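Local coordinates for uncharacterized conserved protein YndB, AHSA1/START domain (Micromonospora chersina, PDB 6V04), which is of unknown function but has a START/Bet v1-like fold, is encoded in the dynemicin biosynthetic locus and probably takes part in making that compound, at residues 12-24 with 101-114. Sequence-based numbering, arbitrary orientation.
Sequences DWVRVMVSVPAPV and EATTLTVDDSCPGR
Val14, Val16, Val18 and Val20 pair with Asp109, Val107, Leu105 and Thr103 through eight backbone hydrogen bonds, which hold strands 14-20 and 103-110 antiparallel (167° between their directions). The straightest goes from Val107 N to Val16 O, at 2.7 Å.

Polar side chains fasten both ends. Arg114, its chain bent at chi3 (-80°), brings the edge of its guanidinium back to the strand end. NH2 donates to Asp12 O (2.8 Å) and also to Asp109 O, on the opposite face of that carbonyl from Val14 N; NH1 makes a salt bridge with Asp109 OD1 (2.8 Å), and Asp109 OD2 accepts from Trp126 of helix 116-139. An alanine in place of Arg114 would probably leave the Asp109 carboxylate without the countercharge of this salt bridge and Asp12 O without this donor. The Asp12 carboxylate takes Cys111 N on the anti side of OD2 (2.9 Å), while a water links OD1 to Gly113 N in the type II turn 111-114. At the other end Thr103 OG1 donates to Ala22 O (2.6 Å), joining the strand to the loop before helix 24-32.

On the face carrying Arg15, Met17 and Thr106, Trp13 NE1 donates to Asp108 OD1 (3.0 Å), which lies near the indole plane, although the N-H comes from above the carboxylate plane; the two planes are 49° apart. On the other face the middle of the pair, Val16, Val18, Leu105 and Val107, is apolar: Val18 CG1 meets Leu105 CB at 4.0 Å.

Backbone bonds and an apolar middle thus attach the N-terminal edge strand to the last strand of the Bet v1-like sheet, while a buried salt bridge with its neighbouring bonds holds one end of the pair and a single threonine hydroxyl the other.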
ATOM      1  N   ASP A  12     -12.211  11.482   6.986  1.00 39.11           N
ATOM      2  CA  ASP A  12     -11.141  10.510   6.811  1.00 38.52           C
ATOM      3  C   ASP A  12     -11.534   9.104   7.236  1.00 35.20           C
ATOM      4  O   ASP A  12     -10.808   8.158   6.917  1.00 35.10           O
ATOM      5  CB  ASP A  12      -9.913  10.933   7.618  1.00 37.08           C
ATOM      6  CG  ASP A  12     -10.183  10.961   9.108  1.00 45.75           C
ATOM      7  OD1 ASP A  12     -10.831  11.923   9.571  1.00 44.70           O
ATOM      8  OD2 ASP A  12      -9.770  10.002   9.800  1.00 37.71           O
ATOM      9  N   TRP A  13     -12.656   8.940   7.930  1.00 35.45           N
ATOM     10  CA  TRP A  13     -12.957   7.713   8.659  1.00 33.58           C
ATOM     11  C   TRP A  13     -13.657   6.713   7.747  1.00 33.67           C
ATOM     12  O   TRP A  13     -14.824   6.891   7.388  1.00 35.25           O
ATOM     13  CB  TRP A  13     -13.815   8.067   9.865  1.00 33.87           C
ATOM     14  CG  TRP A  13     -14.264   6.953  10.715  1.00 32.20           C
ATOM     15  CD1 TRP A  13     -13.832   5.664  10.716  1.00 30.90           C
ATOM     16  CD2 TRP A  13     -15.267   7.049  11.724  1.00 34.50           C
ATOM     17  NE1 TRP A  13     -14.520   4.942  11.676  1.00 34.21           N
ATOM     18  CE2 TRP A  13     -15.404   5.775  12.303  1.00 35.76           C
ATOM     19  CE3 TRP A  13     -16.068   8.095  12.187  1.00 37.82           C
ATOM     20  CZ2 TRP A  13     -16.306   5.522  13.333  1.00 36.63           C
ATOM     21  CZ3 TRP A  13     -16.963   7.843  13.199  1.00 35.28           C
ATOM     22  CH2 TRP A  13     -17.074   6.558  13.760  1.00 34.56           C
ATOM     23  N   VAL A  14     -12.945   5.655   7.374  1.00 31.99           N
ATOM     24  CA  VAL A  14     -13.505   4.604   6.542  1.00 31.85           C
ATOM     25  C   VAL A  14     -14.114   3.544   7.444  1.00 30.39           C
ATOM     26  O   VAL A  14     -13.481   3.097   8.406  1.00 28.50           O
ATOM     27  CB  VAL A  14     -12.423   4.007   5.628  1.00 30.87           C
ATOM     28  CG1 VAL A  14     -12.955   2.776   4.940  1.00 31.93           C
ATOM     29  CG2 VAL A  14     -11.981   5.054   4.622  1.00 32.57           C
ATOM     30  N   ARG A  15     -15.355   3.165   7.152  1.00 31.31           N
ATOM     31  CA  ARG A  15     -16.078   2.148   7.907  1.00 30.14           C
ATOM     32  C   ARG A  15     -16.635   1.138   6.919  1.00 31.69           C
ATOM     33  O   ARG A  15     -17.365   1.510   5.995  1.00 34.17           O
ATOM     34  CB  ARG A  15     -17.215   2.758   8.725  1.00 35.31           C
ATOM     35  CG  ARG A  15     -16.764   3.647   9.833  1.00 34.66           C
ATOM     36  CD  ARG A  15     -17.831   4.688  10.145  1.00 51.00           C
ATOM     37  NE  ARG A  15     -17.513   5.943   9.472  1.00 65.95           N
ATOM     38  CZ  ARG A  15     -18.400   6.764   8.922  1.00 67.98           C
ATOM     39  NH1 ARG A  15     -19.698   6.480   8.941  1.00 75.71           N
ATOM     40  NH2 ARG A  15     -17.977   7.876   8.337  1.00 64.93           N
ATOM     41  N   VAL A  16     -16.272  -0.131   7.096  1.00 34.09           N
ATOM     42  CA  VAL A  16     -16.716  -1.215   6.230  1.00 31.85           C
ATOM     43  C   VAL A  16     -17.199  -2.352   7.120  1.00 32.97           C
ATOM     44  O   VAL A  16     -16.682  -2.564   8.220  1.00 39.58           O
ATOM     45  CB  VAL A  16     -15.590  -1.685   5.277  1.00 32.43           C
ATOM     46  CG1 VAL A  16     -15.895  -3.053   4.699  1.00 47.11           C
ATOM     47  CG2 VAL A  16     -15.396  -0.671   4.160  1.00 35.01           C
ATOM     48  N   MET A  17     -18.214  -3.074   6.648  1.00 35.03           N
ATOM     49  CA  MET A  17     -18.783  -4.185   7.393  1.00 35.79           C
ATOM     50  C   MET A  17     -18.988  -5.371   6.462  1.00 37.34           C
ATOM     51  O   MET A  17     -19.188  -5.208   5.255  1.00 41.94           O
ATOM     52  CB  MET A  17     -20.138  -3.817   8.048  1.00 36.90           C
ATOM     53  CG  MET A  17     -20.078  -2.753   9.129  1.00 62.90           C
ATOM     54  SD  MET A  17     -20.057  -1.062   8.495  1.00 83.83           S
ATOM     55  CE  MET A  17     -20.736  -0.165   9.892  1.00 84.09           C
ATOM     56  N   VAL A  18     -18.928  -6.569   7.034  1.00 36.30           N
ATOM     57  CA  VAL A  18     -19.373  -7.776   6.348  1.00 36.77           C
ATOM     58  C   VAL A  18     -20.111  -8.647   7.357  1.00 38.68           C
ATOM     59  O   VAL A  18     -19.719  -8.736   8.524  1.00 37.60           O
ATOM     60  CB  VAL A  18     -18.198  -8.539   5.690  1.00 35.90           C
ATOM     61  CG1 VAL A  18     -17.217  -9.060   6.736  1.00 35.42           C
ATOM     62  CG2 VAL A  18     -18.721  -9.676   4.817  1.00 39.12           C
ATOM     63  N   SER A  19     -21.199  -9.260   6.907  1.00 38.60           N
ATOM     64  CA  SER A  19     -21.950 -10.232   7.688  1.00 41.00           C
ATOM     65  C   SER A  19     -21.712 -11.608   7.088  1.00 41.24           C
ATOM     66  O   SER A  19     -21.847 -11.785   5.874  1.00 45.73           O
ATOM     67  CB  SER A  19     -23.442  -9.903   7.690  1.00 46.98           C
ATOM     68  OG  SER A  19     -24.183 -10.950   8.287  1.00 57.93           O
ATOM     69  N   VAL A  20     -21.333 -12.569   7.927  1.00 39.60           N
ATOM     70  CA  VAL A  20     -21.056 -13.926   7.453  1.00 39.61           C
ATOM     71  C   VAL A  20     -21.828 -14.944   8.284  1.00 43.80           C
ATOM     72  O   VAL A  20     -22.051 -14.733   9.485  1.00 44.73           O
ATOM     73  CB  VAL A  20     -19.553 -14.243   7.484  1.00 39.34           C
ATOM     74  CG1 VAL A  20     -18.780 -13.356   6.508  1.00 37.54           C
ATOM     75  CG2 VAL A  20     -19.003 -14.122   8.892  1.00 39.37           C
ATOM     76  N   PRO A  21     -22.254 -16.052   7.694  1.00 43.62           N
ATOM     77  CA  PRO A  21     -22.987 -17.063   8.461  1.00 48.48           C
ATOM     78  C   PRO A  21     -22.059 -18.033   9.166  1.00 66.21           C
ATOM     79  O   PRO A  21     -22.257 -19.250   9.098  1.00 69.28           O
ATOM     80  CB  PRO A  21     -23.819 -17.767   7.383  1.00 54.23           C
ATOM     81  CG  PRO A  21     -22.963 -17.681   6.171  1.00 50.26           C
ATOM     82  CD  PRO A  21     -22.202 -16.380   6.261  1.00 47.44           C
ATOM     83  N   ALA A  22     -21.026 -17.510   9.816  1.00 51.61           N
ATOM     84  CA  ALA A  22     -20.158 -18.289  10.676  1.00 42.23           C
ATOM     85  C   ALA A  22     -20.259 -17.767  12.103  1.00 42.84           C
ATOM     86  O   ALA A  22     -20.494 -16.572  12.312  1.00 46.79           O
ATOM     87  CB  ALA A  22     -18.697 -18.228  10.215  1.00 46.00           C
ATOM     88  N   PRO A  23     -20.107 -18.632  13.102  1.00 42.51           N
ATOM     89  CA  PRO A  23     -20.178 -18.170  14.490  1.00 42.64           C
ATOM     90  C   PRO A  23     -18.974 -17.320  14.862  1.00 43.59           C
ATOM     91  O   PRO A  23     -17.919 -17.367  14.223  1.00 42.83           O
ATOM     92  CB  PRO A  23     -20.217 -19.472  15.297  1.00 49.26           C
ATOM     93  CG  PRO A  23     -19.554 -20.469  14.433  1.00 54.06           C
ATOM     94  CD  PRO A  23     -19.884 -20.085  13.017  1.00 51.88           C
ATOM     95  N   VAL A  24     -19.150 -16.534  15.930  1.00 45.98           N
ATOM     96  CA  VAL A  24     -18.137 -15.551  16.310  1.00 36.77           C
ATOM     97  C   VAL A  24     -16.802 -16.229  16.584  1.00 41.07           C
ATOM     98  O   VAL A  24     -15.738 -15.687  16.267  1.00 37.35           O
ATOM     99  CB  VAL A  24     -18.614 -14.736  17.527  1.00 43.89           C
ATOM    100  CG1 VAL A  24     -17.468 -13.923  18.121  1.00 43.45           C
ATOM    101  CG2 VAL A  24     -19.749 -13.816  17.129  1.00 51.68           C
ATOM    102  N   GLU A 101     -28.504 -14.666  13.002  1.00 91.08           N
ATOM    103  CA  GLU A 101     -28.273 -15.154  11.647  1.00 98.70           C
ATOM    104  C   GLU A 101     -26.792 -15.236  11.299  1.00 99.61           C
ATOM    105  O   GLU A 101     -26.360 -16.205  10.663  1.00 97.69           O
ATOM    106  CB  GLU A 101     -28.986 -14.253  10.631  1.00100.04           C
ATOM    107  CG  GLU A 101     -30.487 -14.490  10.526  1.00110.11           C
ATOM    108  CD  GLU A 101     -31.153 -13.586   9.501  1.00112.84           C
ATOM    109  OE1 GLU A 101     -30.535 -13.319   8.447  1.00110.60           O
ATOM    110  OE2 GLU A 101     -32.293 -13.139   9.751  1.00113.78           O
ATOM    111  N   ALA A 102     -25.999 -14.246  11.705  1.00 69.87           N
ATOM    112  CA  ALA A 102     -24.639 -14.127  11.202  1.00 50.59           C
ATOM    113  C   ALA A 102     -23.767 -13.383  12.204  1.00 50.05           C
ATOM    114  O   ALA A 102     -24.250 -12.764  13.156  1.00 49.25           O
ATOM    115  CB  ALA A 102     -24.622 -13.406   9.851  1.00 64.56           C
ATOM    116  N   THR A 103     -22.462 -13.462  11.969  1.00 41.76           N
ATOM    117  CA  THR A 103     -21.476 -12.635  12.644  1.00 38.37           C
ATOM    118  C   THR A 103     -21.165 -11.435  11.766  1.00 38.01           C
ATOM    119  O   THR A 103     -21.013 -11.571  10.551  1.00 40.18           O
ATOM    120  CB  THR A 103     -20.185 -13.417  12.915  1.00 42.15           C
ATOM    121  OG1 THR A 103     -20.446 -14.457  13.867  1.00 46.75           O
ATOM    122  CG2 THR A 103     -19.098 -12.487  13.464  1.00 43.47           C
ATOM    123  N   THR A 104     -21.079 -10.254  12.374  1.00 39.29           N
ATOM    124  CA  THR A 104     -20.687  -9.060  11.643  1.00 38.28           C
ATOM    125  C   THR A 104     -19.288  -8.648  12.064  1.00 31.45           C
ATOM    126  O   THR A 104     -19.000  -8.548  13.262  1.00 35.52           O
ATOM    127  CB  THR A 104     -21.665  -7.912  11.882  1.00 44.34           C
ATOM    128  OG1 THR A 104     -22.973  -8.291  11.436  1.00 43.83           O
ATOM    129  CG2 THR A 104     -21.211  -6.669  11.132  1.00 40.19           C
ATOM    130  N   LEU A 105     -18.430  -8.400  11.080  1.00 34.14           N
ATOM    131  CA  LEU A 105     -17.136  -7.775  11.304  1.00 33.37           C
ATOM    132  C   LEU A 105     -17.228  -6.330  10.836  1.00 29.89           C
ATOM    133  O   LEU A 105     -17.591  -6.071   9.685  1.00 32.46           O
ATOM    134  CB  LEU A 105     -16.024  -8.510  10.554  1.00 31.06           C
ATOM    135  CG  LEU A 105     -14.692  -7.771  10.409  1.00 29.26           C
ATOM    136  CD1 LEU A 105     -14.004  -7.669  11.735  1.00 35.76           C
ATOM    137  CD2 LEU A 105     -13.792  -8.482   9.398  1.00 32.48           C
ATOM    138  N   THR A 106     -16.900  -5.398  11.724  1.00 29.66           N
ATOM    139  CA  THR A 106     -16.864  -3.980  11.407  1.00 30.18           C
ATOM    140  C   THR A 106     -15.416  -3.513  11.420  1.00 27.72           C
ATOM    141  O   THR A 106     -14.715  -3.698  12.420  1.00 31.29           O
ATOM    142  CB  THR A 106     -17.688  -3.173  12.418  1.00 29.35           C
ATOM    143  OG1 THR A 106     -19.035  -3.652  12.433  1.00 31.47           O
ATOM    144  CG2 THR A 106     -17.688  -1.686  12.074  1.00 29.74           C
ATOM    145  N   VAL A 107     -14.978  -2.906  10.319  1.00 28.70           N
ATOM    146  CA  VAL A 107     -13.632  -2.364  10.194  1.00 25.35           C
ATOM    147  C   VAL A 107     -13.712  -0.849  10.244  1.00 27.38           C
ATOM    148  O   VAL A 107     -14.450  -0.236   9.464  1.00 28.50           O
ATOM    149  CB  VAL A 107     -12.953  -2.800   8.888  1.00 28.78           C
ATOM    150  CG1 VAL A 107     -11.575  -2.139   8.782  1.00 27.17           C
ATOM    151  CG2 VAL A 107     -12.843  -4.318   8.821  1.00 29.71           C
ATOM    152  N   ASP A 108     -12.951  -0.256  11.160  1.00 25.89           N
ATOM    153  CA  ASP A 108     -12.734   1.181  11.241  1.00 25.53           C
ATOM    154  C   ASP A 108     -11.301   1.492  10.833  1.00 25.18           C
ATOM    155  O   ASP A 108     -10.372   0.824  11.287  1.00 28.98           O
ATOM    156  CB  ASP A 108     -12.942   1.689  12.666  1.00 26.83           C
ATOM    157  CG  ASP A 108     -14.367   1.568  13.138  1.00 29.20           C
ATOM    158  OD1 ASP A 108     -15.259   2.144  12.488  1.00 29.42           O
ATOM    159  OD2 ASP A 108     -14.582   0.909  14.178  1.00 28.38           O
ATOM    160  N   ASP A 109     -11.115   2.521  10.005  1.00 23.32           N
ATOM    161  CA  ASP A 109      -9.777   2.936   9.577  1.00 25.39           C
ATOM    162  C   ASP A 109      -9.786   4.454   9.493  1.00 25.84           C
ATOM    163  O   ASP A 109     -10.443   5.015   8.612  1.00 26.68           O
ATOM    164  CB  ASP A 109      -9.406   2.301   8.227  1.00 22.61           C
ATOM    165  CG  ASP A 109      -8.005   2.654   7.754  1.00 25.56           C
ATOM    166  OD1 ASP A 109      -7.462   3.701   8.159  1.00 25.72           O
ATOM    167  OD2 ASP A 109      -7.442   1.874   6.928  1.00 25.93           O
ATOM    168  N   SER A 110      -9.106   5.124  10.426  1.00 24.45           N
ATOM    169  CA  SER A 110      -9.050   6.574  10.425  1.00 24.22           C
ATOM    170  C   SER A 110      -7.610   7.060  10.475  1.00 25.30           C
ATOM    171  O   SER A 110      -6.699   6.357  10.931  1.00 27.30           O
ATOM    172  CB  SER A 110      -9.858   7.162  11.595  1.00 29.25           C
ATOM    173  OG  SER A 110      -9.429   6.623  12.826  1.00 31.36           O
ATOM    174  N   CYS A 111      -7.414   8.251   9.945  1.00 25.16           N
ATOM    175  CA  CYS A 111      -6.115   8.884   9.901  1.00 26.51           C
ATOM    176  C   CYS A 111      -6.303  10.390   9.807  1.00 28.68           C
ATOM    177  O   CYS A 111      -6.868  10.882   8.825  1.00 28.31           O
ATOM    178  CB  CYS A 111      -5.310   8.362   8.711  1.00 26.37           C
ATOM    179  SG  CYS A 111      -3.661   9.104   8.574  1.00 29.79           S
ATOM    180  N   PRO A 112      -5.868  11.154  10.806  1.00 28.09           N
ATOM    181  CA  PRO A 112      -6.103  12.602  10.779  1.00 34.65           C
ATOM    182  C   PRO A 112      -5.487  13.243   9.545  1.00 34.14           C
ATOM    183  O   PRO A 112      -4.332  12.977   9.200  1.00 32.38           O
ATOM    184  CB  PRO A 112      -5.433  13.093  12.069  1.00 35.56           C
ATOM    185  CG  PRO A 112      -5.370  11.899  12.952  1.00 34.99           C
ATOM    186  CD  PRO A 112      -5.172  10.721  12.029  1.00 27.59           C
ATOM    187  N   GLY A 113      -6.283  14.055   8.857  1.00 32.13           N
ATOM    188  CA  GLY A 113      -5.828  14.772   7.684  1.00 33.60           C
ATOM    189  C   GLY A 113      -5.763  13.948   6.419  1.00 38.72           C
ATOM    190  O   GLY A 113      -5.187  14.410   5.427  1.00 39.96           O
ATOM    191  N   ARG A 114      -6.339  12.756   6.415  1.00 32.37           N
ATOM    192  CA  ARG A 114      -6.310  11.906   5.235  1.00 32.72           C
ATOM    193  C   ARG A 114      -6.871  12.653   4.028  1.00 39.80           C
ATOM    194  O   ARG A 114      -7.999  13.157   4.093  1.00 43.18           O
ATOM    195  CB  ARG A 114      -7.139  10.652   5.489  1.00 33.14           C
ATOM    196  CG  ARG A 114      -7.325   9.754   4.284  1.00 35.73           C
ATOM    197  CD  ARG A 114      -8.005   8.483   4.728  1.00 36.23           C
ATOM    198  NE  ARG A 114      -7.047   7.573   5.338  1.00 33.17           N
ATOM    199  CZ  ARG A 114      -7.341   6.641   6.239  1.00 29.03           C
ATOM    200  NH1 ARG A 114      -6.372   5.850   6.682  1.00 31.11           N
ATOM    201  NH2 ARG A 114      -8.577   6.498   6.703  1.00 29.90           N
TER
HETATM  202  O   HOH W   1      -9.268  14.291   9.206  1.00 48.11           O